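Local coordinates for protein peroxiredoxin (Clostridioides difficile, PDB 6TSB) that combines peroxiredoxin and chitinase activities in a spore coat protein, of which the GH18 domain present here hydrolyses the beta-1,4 linkages of chitin, at the interface of chains A and B. Coordinates in Å, arbitrary orientation; residue numbers count along the deposited sequence, not the author numbering. Chains: chain A/B, Peroxiredoxin.

Contact 1: the interface of chains A and B. Residues chain A 241, 245, 251-252; chain B 324-327.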
ATOM      1  N   VAL A 241      -0.197  25.213  10.905  1.00 44.00           N
ATOM      2  CA  VAL A 241      -1.608  25.596  11.190  1.00 45.38           C
ATOM      3  C   VAL A 241      -1.732  26.123  12.630  1.00 49.06           C
ATOM      4  O   VAL A 241      -2.434  27.121  12.838  1.00 47.87           O
ATOM      5  CB  VAL A 241      -2.550  24.421  10.959  1.00 45.09           C
ATOM      6  CG1 VAL A 241      -3.987  24.850  11.178  1.00 47.85           C
ATOM      7  CG2 VAL A 241      -2.343  23.833   9.577  1.00 49.30           C
ATOM      8  N   GLU A 245      -2.601  29.918  13.951  1.00 44.12           N
ATOM      9  CA  GLU A 245      -3.855  30.052  14.759  1.00 49.31           C
ATOM     10  C   GLU A 245      -3.575  30.845  16.048  1.00 49.17           C
ATOM     11  O   GLU A 245      -4.406  31.700  16.400  1.00 48.87           O
ATOM     12  CB  GLU A 245      -4.443  28.678  15.080  1.00 49.10           C
ATOM     13  CG  GLU A 245      -5.262  28.099  13.927  1.00 54.71           C
ATOM     14  CD  GLU A 245      -5.718  26.667  14.136  1.00 53.49           C
ATOM     15  OE1 GLU A 245      -5.008  25.916  14.847  1.00 53.37           O
ATOM     16  OE2 GLU A 245      -6.775  26.321  13.609  1.00 53.34           O
ATOM     17  N   SER A 251      -9.241  30.041  12.167  1.00 42.69           N
ATOM     18  CA  SER A 251      -9.017  28.722  11.546  1.00 39.73           C
ATOM     19  C   SER A 251      -9.679  28.710  10.146  1.00 38.90           C
ATOM     20  O   SER A 251      -9.018  28.236   9.221  1.00 41.84           O
ATOM     21  CB  SER A 251      -9.469  27.609  12.469  1.00 39.77           C
ATOM     22  OG  SER A 251     -10.881  27.671  12.683  1.00 44.31           O
ATOM     23  N   GLU A 252     -10.906  29.238  10.037  1.00 38.42           N
ATOM     24  CA  GLU A 252     -11.825  29.290   8.868  1.00 44.94           C
ATOM     25  C   GLU A 252     -11.220  30.036   7.670  1.00 48.78           C
ATOM     26  O   GLU A 252     -11.909  30.075   6.637  1.00 46.13           O
ATOM     27  CB  GLU A 252     -13.076  30.155   9.096  1.00 48.40           C
ATOM     28  CG  GLU A 252     -13.714  30.090  10.457  1.00 57.86           C
ATOM     29  CD  GLU A 252     -13.145  31.030  11.512  1.00 64.18           C
ATOM     30  OE1 GLU A 252     -13.601  32.205  11.580  1.00 61.68           O
ATOM     31  OE2 GLU A 252     -12.254  30.570  12.282  1.00 63.18           O
TER
ATOM     32  N   ASN B 324     -10.427  20.224  12.199  1.00 52.26           N
ATOM     33  CA  ASN B 324      -9.814  21.463  12.752  1.00 43.31           C
ATOM     34  C   ASN B 324     -10.481  22.775  12.293  1.00 46.88           C
ATOM     35  O   ASN B 324      -9.921  23.875  12.630  1.00 48.57           O
ATOM     36  CB  ASN B 324      -8.325  21.447  12.469  1.00 45.54           C
ATOM     37  CG  ASN B 324      -7.640  20.387  13.294  1.00 48.36           C
ATOM     38  OD1 ASN B 324      -7.222  19.365  12.761  1.00 57.05           O
ATOM     39  ND2 ASN B 324      -7.509  20.637  14.591  1.00 43.62           N
ATOM     40  N   CYS B 325     -11.662  22.716  11.662  1.00 46.77           N
ATOM     41  CA  CYS B 325     -12.467  23.895  11.232  1.00 46.08           C
ATOM     42  C   CYS B 325     -11.628  24.880  10.394  1.00 51.99           C
ATOM     43  O   CYS B 325     -11.778  26.108  10.581  1.00 50.05           O
ATOM     44  CB  CYS B 325     -13.097  24.530  12.466  1.00 51.98           C
ATOM     45  SG  CYS B 325     -14.236  23.373  13.291  1.00 56.11           S
ATOM     46  N   LEU B 326     -10.805  24.375   9.460  1.00 50.53           N
ATOM     47  CA  LEU B 326     -10.067  25.234   8.488  1.00 47.63           C
ATOM     48  C   LEU B 326     -11.001  25.693   7.353  1.00 46.35           C
ATOM     49  O   LEU B 326     -12.146  25.221   7.242  1.00 46.88           O
ATOM     50  CB  LEU B 326      -8.848  24.502   7.915  1.00 46.79           C
ATOM     51  CG  LEU B 326      -7.817  23.930   8.897  1.00 50.17           C
ATOM     52  CD1 LEU B 326      -6.484  23.715   8.185  1.00 49.08           C
ATOM     53  CD2 LEU B 326      -7.602  24.804  10.121  1.00 51.70           C
ATOM     54  N   GLY B 327     -10.525  26.624   6.528  1.00 45.91           N
ATOM     55  CA  GLY B 327     -11.345  27.260   5.476  1.00 49.08           C
ATOM     56  C   GLY B 327     -11.481  26.398   4.219  1.00 38.45           C
ATOM     57  O   GLY B 327     -12.439  26.563   3.491  1.00 38.64           O
TER
HETATM   58  O   HOH W   1      -7.897  24.112  14.432  1.00 42.09           O
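The flat peptide carbonyl of B:Cys325 is met over one face by the side chain of A:Ser251, whose hydroxyl OG lies 2.8 Å from the B:Cys325 O atom. The donor stands 49° above the carbonyl plane instead of on a lone pair, with a C=O...OG angle of 129°. At the edge of a second flat group, the carboxylate of A:Glu252, OE2 offers its anti lone pair to the same A:Ser251 OG at 3.2 Å. The hydroxyl has one hydrogen for two acceptors in quite different directions, so it would probably alternate between them. The A:Glu252 carboxylate may help to orient it, while the backbone of that residue touches B:Gly327. A third flat group, the carboxylate of A:Glu245, works through water: its OE2 is 2.6 Å from water 1, which is 2.7 Å from the backbone O of B:Asn324. The extended chain of A:Glu245 carries that carboxylate across B:Leu326 at about a right angle. Here the apolar component joins in, as A:Val241 and B:Leu326 reach toward each other tip to tip, CG1 to CD2 at 3.8 Å; CG1 of the valine, opposite its own backbone N (chi1 -177°), is the methyl that makes the touch. Each chain is a GH18 barrel of its own; chain A contributes helix 237-246 and the 3-10 helix 251-253, chain B the loop between helix 311-323 and strand 328-332.

Contact 2: the interface of chains A and B. Residues chain A 23, 25, 28; chain B 319, 322-323.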
ATOM      1  N   ASN A  23     -14.802   6.243  11.463  1.00128.43           N
ATOM      2  CA  ASN A  23     -13.683   7.200  11.213  1.00130.37           C
ATOM      3  C   ASN A  23     -14.192   8.456  10.496  1.00131.68           C
ATOM      4  O   ASN A  23     -14.184   9.529  11.099  1.00112.80           O
ATOM      5  CB  ASN A  23     -12.570   6.513  10.453  1.00124.96           C
ATOM      6  N   ILE A  25     -15.244  11.845   9.254  1.00118.93           N
ATOM      7  CA  ILE A  25     -15.965  13.087   9.702  1.00112.59           C
ATOM      8  C   ILE A  25     -16.653  13.750   8.502  1.00107.59           C
ATOM      9  O   ILE A  25     -15.938  14.077   7.564  1.00 89.48           O
ATOM     10  CB  ILE A  25     -14.989  14.099  10.349  1.00110.14           C
ATOM     11  CG1 ILE A  25     -14.256  13.533  11.567  1.00113.46           C
ATOM     12  CG2 ILE A  25     -15.707  15.404  10.683  1.00104.22           C
ATOM     13  CD1 ILE A  25     -13.012  14.305  11.929  1.00110.55           C
ATOM     14  N   ASN A  28     -18.044  18.418  10.653  1.00129.62           N
ATOM     15  CA  ASN A  28     -17.845  18.656  12.114  1.00116.70           C
ATOM     16  C   ASN A  28     -19.012  19.454  12.708  1.00117.21           C
ATOM     17  O   ASN A  28     -19.294  20.549  12.185  1.00117.73           O
ATOM     18  CB  ASN A  28     -16.535  19.414  12.364  1.00109.36           C
ATOM     19  CG  ASN A  28     -16.119  19.499  13.819  1.00101.14           C
ATOM     20  OD1 ASN A  28     -16.825  20.069  14.651  1.00 88.11           O
ATOM     21  ND2 ASN A  28     -14.940  18.981  14.125  1.00 81.65           N
TER
ATOM     22  N   GLN B 319      -9.231  15.399   6.035  1.00 50.65           N
ATOM     23  CA  GLN B 319      -9.796  15.093   7.385  1.00 50.24           C
ATOM     24  C   GLN B 319      -9.383  16.214   8.349  1.00 43.68           C
ATOM     25  O   GLN B 319     -10.268  16.794   9.006  1.00 48.34           O
ATOM     26  CB  GLN B 319      -9.339  13.731   7.937  1.00 51.32           C
ATOM     27  CG  GLN B 319     -10.042  12.519   7.320  1.00 49.89           C
ATOM     28  CD  GLN B 319     -11.530  12.542   7.567  1.00 57.97           C
ATOM     29  OE1 GLN B 319     -12.313  12.874   6.676  1.00 54.88           O
ATOM     30  NE2 GLN B 319     -11.931  12.237   8.796  1.00 61.97           N
ATOM     31  N   LEU B 322     -11.306  19.291   8.122  1.00 49.42           N
ATOM     32  CA  LEU B 322     -12.705  19.196   8.592  1.00 53.28           C
ATOM     33  C   LEU B 322     -12.702  19.085  10.124  1.00 48.58           C
ATOM     34  O   LEU B 322     -13.573  19.656  10.745  1.00 45.75           O
ATOM     35  CB  LEU B 322     -13.344  17.981   7.917  1.00 57.91           C
ATOM     36  CG  LEU B 322     -13.600  18.133   6.415  1.00 59.09           C
ATOM     37  CD1 LEU B 322     -13.631  16.766   5.752  1.00 53.70           C
ATOM     38  CD2 LEU B 322     -14.903  18.899   6.164  1.00 53.20           C
ATOM     39  N   ARG B 323     -11.749  18.373  10.717  1.00 49.76           N
ATOM     40  CA  ARG B 323     -11.788  18.157  12.183  1.00 55.29           C
ATOM     41  C   ARG B 323     -11.384  19.499  12.806  1.00 54.52           C
ATOM     42  O   ARG B 323     -12.132  19.931  13.706  1.00 54.54           O
ATOM     43  CB  ARG B 323     -11.070  16.860  12.597  1.00 54.95           C
ATOM     44  CG  ARG B 323      -9.736  16.999  13.318  1.00 66.12           C
ATOM     45  CD  ARG B 323      -9.247  15.653  13.859  1.00 71.24           C
ATOM     46  NE  ARG B 323      -9.033  14.669  12.798  1.00 76.85           N
ATOM     47  CZ  ARG B 323      -7.903  14.505  12.102  1.00 82.49           C
ATOM     48  NH1 ARG B 323      -7.850  13.595  11.140  1.00 96.25           N
ATOM     49  NH2 ARG B 323      -6.822  15.221  12.369  1.00 83.30           N
TER
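Apolar packing dominates where A:Ile25 meets B:Arg323, and the isoleucine buries 76 Å² against the partner chain. Its terminal methyl CD1 presses on CB of B:Arg323 at 3.3 Å, a tight contact in which the two side chains cross at about a right angle. The arginine thus offers the aliphatic root of its chain, and its chi1 of 108° lies away from the usual staggered values. Further out the chain bends at chi3, and the guanidinium has the backbone C of B:Gln319, a residue of its own chain, over one face toward the rim.

Van der Waals contact with a polar group is the second kind. B:Gln319, bent at chi2 (-61°), brings NE2 nearest to the backbone N of A:Ile25 (3.4 Å), a contact not counted as a hydrogen bond, and also lays it against CG1. The two side chains cross obliquely. Likewise, CB of A:Asn28 is 3.4 Å from O of B:Leu322.

Electrostatic proximity without a bond is the third. The amide ND2 of A:Asn28 comes within 3.0 Å of the B:Arg323 O atom, yet neither amide hydrogen is aimed at that oxygen, so the pair is not a hydrogen bond. This carbonyl belongs to the C-terminal end of a helix, whose partial negative charge may favour a neighbouring amide nitrogen.

In the fold, the extended segment of chain A ahead of its first strand, 37-43, lies over the last turns of helix 311-323 of chain B.

Contact 3: the interface of chains A and B. Residues chain A 220-223; chain B 295, 297, 304, 307.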
ATOM      1  N   LYS A 220      14.196  13.895   3.228  1.00 80.29           N
ATOM      2  CA  LYS A 220      13.129  13.893   4.254  1.00 74.70           C
ATOM      3  C   LYS A 220      11.817  14.228   3.539  1.00 68.11           C
ATOM      4  O   LYS A 220      11.882  14.484   2.313  1.00 59.62           O
ATOM      5  CB  LYS A 220      13.464  14.902   5.356  1.00 83.53           C
ATOM      6  CG  LYS A 220      14.888  14.867   5.903  1.00 90.04           C
ATOM      7  CD  LYS A 220      15.274  13.574   6.595  1.00 94.43           C
ATOM      8  CE  LYS A 220      15.981  13.783   7.919  1.00 96.05           C
ATOM      9  NZ  LYS A 220      15.028  13.700   9.050  1.00 98.33           N
ATOM     10  N   HIS A 221      10.694  14.241   4.266  1.00 53.28           N
ATOM     11  CA  HIS A 221       9.365  14.668   3.752  1.00 59.57           C
ATOM     12  C   HIS A 221       9.335  16.181   3.517  1.00 61.26           C
ATOM     13  O   HIS A 221       9.931  16.945   4.334  1.00 56.22           O
ATOM     14  CB  HIS A 221       8.225  14.320   4.707  1.00 56.35           C
ATOM     15  CG  HIS A 221       8.212  12.892   5.108  1.00 59.92           C
ATOM     16  ND1 HIS A 221       8.167  11.881   4.179  1.00 62.53           N
ATOM     17  CD2 HIS A 221       8.225  12.310   6.326  1.00 63.10           C
ATOM     18  CE1 HIS A 221       8.147  10.726   4.805  1.00 62.71           C
ATOM     19  NE2 HIS A 221       8.173  10.963   6.128  1.00 65.81           N
ATOM     20  N   GLN A 222       8.633  16.568   2.447  1.00 62.21           N
ATOM     21  CA  GLN A 222       8.423  17.966   1.989  1.00 57.81           C
ATOM     22  C   GLN A 222       7.128  18.522   2.601  1.00 53.74           C
ATOM     23  O   GLN A 222       7.063  19.754   2.701  1.00 54.31           O
ATOM     24  CB  GLN A 222       8.399  18.039   0.455  1.00 52.60           C
ATOM     25  CG  GLN A 222       7.097  17.554  -0.191  1.00 53.51           C
ATOM     26  CD  GLN A 222       6.749  18.309  -1.459  1.00 55.82           C
ATOM     27  OE1 GLN A 222       6.983  19.508  -1.572  1.00 55.59           O
ATOM     28  NE2 GLN A 222       6.156  17.629  -2.429  1.00 56.18           N
ATOM     29  N   ALA A 223       6.154  17.668   2.965  1.00 44.79           N
ATOM     30  CA  ALA A 223       4.775  18.053   3.377  1.00 42.62           C
ATOM     31  C   ALA A 223       4.203  17.112   4.473  1.00 46.03           C
ATOM     32  O   ALA A 223       2.961  16.863   4.503  1.00 43.44           O
ATOM     33  CB  ALA A 223       3.884  18.085   2.164  1.00 46.72           C
TER
ATOM     34  N   VAL B 295       2.290  10.569   5.530  1.00 48.09           N
ATOM     35  CA  VAL B 295       2.568  10.879   4.096  1.00 52.92           C
ATOM     36  C   VAL B 295       3.299   9.722   3.407  1.00 55.17           C
ATOM     37  O   VAL B 295       4.109   9.033   4.032  1.00 53.89           O
ATOM     38  CB  VAL B 295       3.396  12.168   3.958  1.00 49.69           C
ATOM     39  CG1 VAL B 295       2.560  13.372   4.344  1.00 56.66           C
ATOM     40  CG2 VAL B 295       4.709  12.118   4.735  1.00 50.61           C
ATOM     41  N   TYR B 297       6.058   7.992   0.572  1.00 60.71           N
ATOM     42  CA  TYR B 297       7.407   8.262   0.027  1.00 60.95           C
ATOM     43  C   TYR B 297       7.872   7.041  -0.767  1.00 63.77           C
ATOM     44  O   TYR B 297       7.194   6.003  -0.718  1.00 59.62           O
ATOM     45  CB  TYR B 297       8.357   8.665   1.159  1.00 62.80           C
ATOM     46  CG  TYR B 297       8.771   7.606   2.155  1.00 64.61           C
ATOM     47  CD1 TYR B 297       7.901   7.114   3.123  1.00 66.46           C
ATOM     48  CD2 TYR B 297      10.085   7.151   2.184  1.00 67.03           C
ATOM     49  CE1 TYR B 297       8.320   6.173   4.061  1.00 68.25           C
ATOM     50  CE2 TYR B 297      10.518   6.213   3.108  1.00 71.55           C
ATOM     51  CZ  TYR B 297       9.637   5.720   4.058  1.00 75.03           C
ATOM     52  OH  TYR B 297      10.103   4.795   4.961  1.00 66.09           O
ATOM     53  N   PHE B 304      15.935   6.851   0.770  1.00 91.14           N
ATOM     54  CA  PHE B 304      14.732   7.706   0.574  1.00 83.46           C
ATOM     55  C   PHE B 304      14.940   8.532  -0.710  1.00 76.76           C
ATOM     56  O   PHE B 304      16.006   9.197  -0.844  1.00 65.41           O
ATOM     57  CB  PHE B 304      14.524   8.555   1.834  1.00 77.92           C
ATOM     58  CG  PHE B 304      13.320   9.465   1.851  1.00 74.70           C
ATOM     59  CD1 PHE B 304      13.271  10.614   1.069  1.00 73.66           C
ATOM     60  CD2 PHE B 304      12.258   9.209   2.699  1.00 67.73           C
ATOM     61  CE1 PHE B 304      12.175  11.460   1.111  1.00 70.86           C
ATOM     62  CE2 PHE B 304      11.156  10.052   2.728  1.00 74.04           C
ATOM     63  CZ  PHE B 304      11.113  11.174   1.932  1.00 67.12           C
ATOM     64  N   SER B 307       9.349  12.334  -1.980  1.00 60.29           N
ATOM     65  CA  SER B 307       8.255  12.783  -1.077  1.00 55.91           C
ATOM     66  C   SER B 307       7.118  13.397  -1.907  1.00 52.43           C
ATOM     67  O   SER B 307       7.361  14.362  -2.639  1.00 55.60           O
ATOM     68  CB  SER B 307       8.774  13.776  -0.059  1.00 61.22           C
ATOM     69  OG  SER B 307       7.746  14.204   0.837  1.00 61.59           O
TER
HETATM   70  O   HOH W   2       6.498  12.330   2.033  1.00 45.25           O
HETATM   71  O   HOH W   3       5.455  14.994   2.549  1.00 49.52           O
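A:His221 wedges its imidazole among side chains of chain B, and this is the tightly packed half of the contact. Over one face sits the CG2 methyl of B:Val295, 3.5 Å from the ring centroid, a CH-pi contact. From the opposite side B:Phe304 brings its rim toward the ND1-CE1 flank, the two rings standing edge-to-face with their planes at 66°; CE2 of the phenylalanine is 3.7 Å from CE1 of the histidine. CD1 of B:Tyr297 lies in the imidazole plane, merely grazing CE1. The phenyl ring is engaged in turn by A:Lys220, whose CA rests over one face toward the rim, so the lysine backbone packs on one side of it.

The other half is wetter and depends on B:Ser307. Its OG, held opposite the backbone N (chi1 -179°), accepts a nearly straight hydrogen bond from the backbone N of A:Gln222 (3.0 Å, 167° at the hydrogen). The same OG of B:Ser307 is 2.6 Å from water 2, which links it to ND1 of A:His221 at 2.8 Å. This water bridge may help to set the orientation of the imidazole that the apolar groups already confine. By comparison, the side-chain amide of A:Gln222 holds on loosely, NE2 making a weak hydrogen bond to the backbone O of B:Ser307. Water 3 closes a triangle with water 2 and OG of B:Ser307 and reaches the backbone N of A:Ala223 at 2.8 Å.

Contacts 1 and 2 are neighbours, about 12 Å apart between the centres of their C-alpha atoms, whereas contact 3 lies about 23 Å from contact 1 and 24 Å from contact 2. Chain B serves all three from one stretch of sequence: the paired strands 295-300 and 303-307 in contact 3, helix 311-323 in contact 2, and the loop that follows it in contact 1. Chain A answers with three separate segments. Two-fold symmetry repeats every contact with the chains exchanged. This pairing of chitinase domains may belong to the crystal and need not persist in the full-length protein.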